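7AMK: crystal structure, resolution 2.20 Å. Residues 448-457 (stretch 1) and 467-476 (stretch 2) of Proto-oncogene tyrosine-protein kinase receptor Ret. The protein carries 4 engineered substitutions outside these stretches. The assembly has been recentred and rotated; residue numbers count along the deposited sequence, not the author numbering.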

# COMPACT_ATOMS: atom_id res chain seq x y z
N GLU A 448 19.88 -46.05 -10.32
CA GLU A 448 20.00 -45.72 -8.90
C GLU A 448 19.75 -44.24 -8.61
O GLU A 448 19.48 -43.89 -7.46
CB GLU A 448 21.38 -46.12 -8.38
N CYS A 449 19.84 -43.38 -9.63
CA CYS A 449 19.67 -41.94 -9.49
C CYS A 449 18.23 -41.48 -9.68
O CYS A 449 17.99 -40.28 -9.85
CB CYS A 449 20.55 -41.18 -10.49
SG CYS A 449 22.33 -41.22 -10.22
N GLN A 450 17.26 -42.40 -9.67
CA GLN A 450 15.88 -42.03 -9.96
C GLN A 450 15.03 -41.81 -8.71
O GLN A 450 13.90 -41.32 -8.83
CB GLN A 450 15.23 -43.08 -10.86
CG GLN A 450 15.73 -43.01 -12.29
CD GLN A 450 15.02 -43.99 -13.21
OE1 GLN A 450 13.97 -44.52 -12.85
NE2 GLN A 450 15.60 -44.25 -14.39
N GLU A 451 15.54 -42.13 -7.53
CA GLU A 451 14.83 -41.90 -6.28
C GLU A 451 15.75 -41.15 -5.33
O GLU A 451 16.71 -41.73 -4.80
CB GLU A 451 14.34 -43.22 -5.67
CG GLU A 451 13.19 -43.86 -6.46
CD GLU A 451 11.89 -43.05 -6.40
OE1 GLU A 451 11.83 -42.03 -5.67
OE2 GLU A 451 10.91 -43.43 -7.08
N LEU A 452 15.48 -39.87 -5.12
CA LEU A 452 16.36 -39.00 -4.36
C LEU A 452 15.67 -38.58 -3.07
O LEU A 452 14.49 -38.24 -3.06
CB LEU A 452 16.75 -37.76 -5.17
CG LEU A 452 17.42 -38.03 -6.52
CD1 LEU A 452 17.57 -36.73 -7.28
CD2 LEU A 452 18.77 -38.69 -6.31
N GLU A 453 16.42 -38.63 -1.97
CA GLU A 453 15.93 -38.26 -0.65
C GLU A 453 16.79 -37.10 -0.15
O GLU A 453 17.99 -37.27 0.07
CB GLU A 453 15.98 -39.44 0.32
N TYR A 454 16.18 -35.93 0.01
CA TYR A 454 16.88 -34.74 0.46
C TYR A 454 16.38 -34.31 1.83
O TYR A 454 15.30 -34.70 2.29
CB TYR A 454 16.71 -33.57 -0.51
CG TYR A 454 17.28 -33.74 -1.89
CD1 TYR A 454 16.53 -34.32 -2.90
CD2 TYR A 454 18.56 -33.28 -2.19
CE1 TYR A 454 17.05 -34.45 -4.18
CE2 TYR A 454 19.08 -33.41 -3.47
CZ TYR A 454 18.32 -34.00 -4.46
OH TYR A 454 18.81 -34.14 -5.74
N VAL A 455 17.17 -33.46 2.46
CA VAL A 455 16.72 -32.62 3.56
C VAL A 455 16.65 -31.20 3.03
O VAL A 455 17.59 -30.73 2.38
CB VAL A 455 17.66 -32.72 4.78
CG1 VAL A 455 17.31 -31.61 5.77
CG2 VAL A 455 17.52 -34.09 5.46
N VAL A 456 15.53 -30.54 3.27
CA VAL A 456 15.40 -29.12 2.98
C VAL A 456 15.60 -28.35 4.28
O VAL A 456 15.03 -28.71 5.32
CB VAL A 456 14.04 -28.78 2.36
CG1 VAL A 456 14.05 -27.33 1.96
CG2 VAL A 456 13.74 -29.70 1.19
N ILE A 457 16.42 -27.31 4.21
CA ILE A 457 16.76 -26.49 5.37
C ILE A 457 16.35 -25.07 5.06
O ILE A 457 16.81 -24.48 4.08
CB ILE A 457 18.26 -26.56 5.71
CG1 ILE A 457 18.66 -28.01 5.99
CG2 ILE A 457 18.57 -25.70 6.91
CD1 ILE A 457 20.14 -28.21 6.33
N ALA A 467 14.73 -24.46 10.25
CA ALA A 467 13.76 -25.54 10.22
C ALA A 467 14.16 -26.54 9.15
O ALA A 467 14.73 -26.17 8.13
CB ALA A 467 12.34 -25.04 9.93
N LYS A 468 13.90 -27.81 9.39
CA LYS A 468 14.21 -28.81 8.39
C LYS A 468 12.97 -29.61 8.07
O LYS A 468 12.04 -29.68 8.88
CB LYS A 468 15.34 -29.75 8.84
N THR A 469 12.96 -30.20 6.88
CA THR A 469 11.97 -31.21 6.53
C THR A 469 12.57 -32.15 5.50
O THR A 469 13.61 -31.85 4.91
CB THR A 469 10.67 -30.60 5.98
OG1 THR A 469 9.63 -31.58 6.04
CG2 THR A 469 10.85 -30.13 4.52
N GLN A 470 11.91 -33.28 5.30
CA GLN A 470 12.38 -34.28 4.37
C GLN A 470 11.76 -34.08 2.99
O GLN A 470 10.66 -33.55 2.84
CB GLN A 470 12.07 -35.68 4.89
CG GLN A 470 12.97 -36.12 6.03
N LEU A 471 12.47 -34.54 1.96
CA LEU A 471 12.01 -34.29 0.60
C LEU A 471 12.49 -35.43 -0.30
O LEU A 471 13.69 -35.72 -0.34
CB LEU A 471 12.53 -32.93 0.09
CG LEU A 471 12.14 -32.43 -1.30
CD1 LEU A 471 12.26 -30.91 -1.36
CD2 LEU A 471 12.96 -33.09 -2.41
N THR A 472 11.55 -36.07 -1.01
CA THR A 472 11.87 -37.11 -1.98
C THR A 472 11.44 -36.68 -3.38
O THR A 472 10.37 -36.09 -3.56
CB THR A 472 11.20 -38.44 -1.63
OG1 THR A 472 9.78 -38.29 -1.57
CG2 THR A 472 11.71 -38.97 -0.29
N VAL A 473 12.27 -36.99 -4.36
CA VAL A 473 11.98 -36.74 -5.77
C VAL A 473 12.05 -38.07 -6.50
O VAL A 473 13.05 -38.79 -6.39
CB VAL A 473 12.95 -35.72 -6.38
CG1 VAL A 473 12.61 -35.49 -7.84
CG2 VAL A 473 12.91 -34.41 -5.59
N SER A 474 11.00 -38.40 -7.25
CA SER A 474 10.94 -39.66 -7.98
C SER A 474 10.85 -39.36 -9.47
O SER A 474 9.86 -38.79 -9.93
CB SER A 474 9.76 -40.52 -7.52
OG SER A 474 9.64 -41.66 -8.36
N PHE A 475 11.88 -39.74 -10.21
CA PHE A 475 11.92 -39.54 -11.66
C PHE A 475 11.30 -40.76 -12.33
O PHE A 475 11.92 -41.83 -12.39
CB PHE A 475 13.36 -39.32 -12.13
CG PHE A 475 13.96 -38.04 -11.65
CD1 PHE A 475 13.82 -36.87 -12.39
CD2 PHE A 475 14.65 -37.99 -10.45
CE1 PHE A 475 14.37 -35.68 -11.94
CE2 PHE A 475 15.20 -36.81 -10.00
CZ PHE A 475 15.06 -35.65 -10.74
N GLN A 476 10.10 -40.59 -12.86
CA GLN A 476 9.36 -41.70 -13.44
C GLN A 476 9.05 -41.45 -14.92
O GLN A 476 8.97 -42.39 -15.71
CB GLN A 476 8.07 -41.92 -12.65

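The two stretches form neighbouring antiparallel strands, 451-457 and 467-475, whose axes run at 155° and approach to 4.5 Å; together they bury 762 Å² of surface. Within these stretches, the first contact along stretch 2 is at Ala467, whose O receives a CA-H...O contact from Ile457 CA at 3.4 Å. Lys468, modelled only to CB, faces Ile457 in a non-hydrogen-bonded pair, and its CB lies 4.1 Å from Val455 CG1.

Thr469 is the first residue of stretch 2 to close a complete backbone ring with stretch 1: Thr469 N donates to Val456 O at 3.0 Å, and Val456 N returns the bond to Thr469 O at 2.8 Å. The same carbonyl, Thr469 O, also lies 3.5 Å from Val455 CA, so it accepts a CA-H...O contact besides its amide bond. Gln470 then pairs with Val455 without amide bonds, as alternation in an antiparallel ladder requires.

At Leu471 the ring is uneven. Tyr454 N reaches Leu471 O at a short 2.5 Å and an angle of 174°, whereas Leu471 N meets Tyr454 O at 2.9 Å and a more bent 138°. The Leu471 side chain sits between two apolar neighbours, with CD1 3.2 Å from Val456 CG2 and CD2 3.8 Å from Tyr454 CD1. Thr472 pairs with Glu453 across the strands, their side chains on the face away from Leu471, and Thr472 CA makes a CA-H...O contact to Leu452 O at 3.1 Å.

Val473 restores the regular pattern, with Val473 N to Leu452 O and Leu452 N to Val473 O both 2.9 Å. Its side chain shares the apolar face with Leu452, Tyr454 and Leu471. Ser474 supplies the polar exception: its OG donates to Glu451 OE2 at 2.5 Å, a short bond to a carboxylate whose side chain folds back with chi1 and chi2 both m. Finally, Phe475 N donates to Gln450 O at 2.9 Å, while Phe475 CE2 presents the ring edge to Leu452 CD1 at 3.6 Å, extending the apolar contacts.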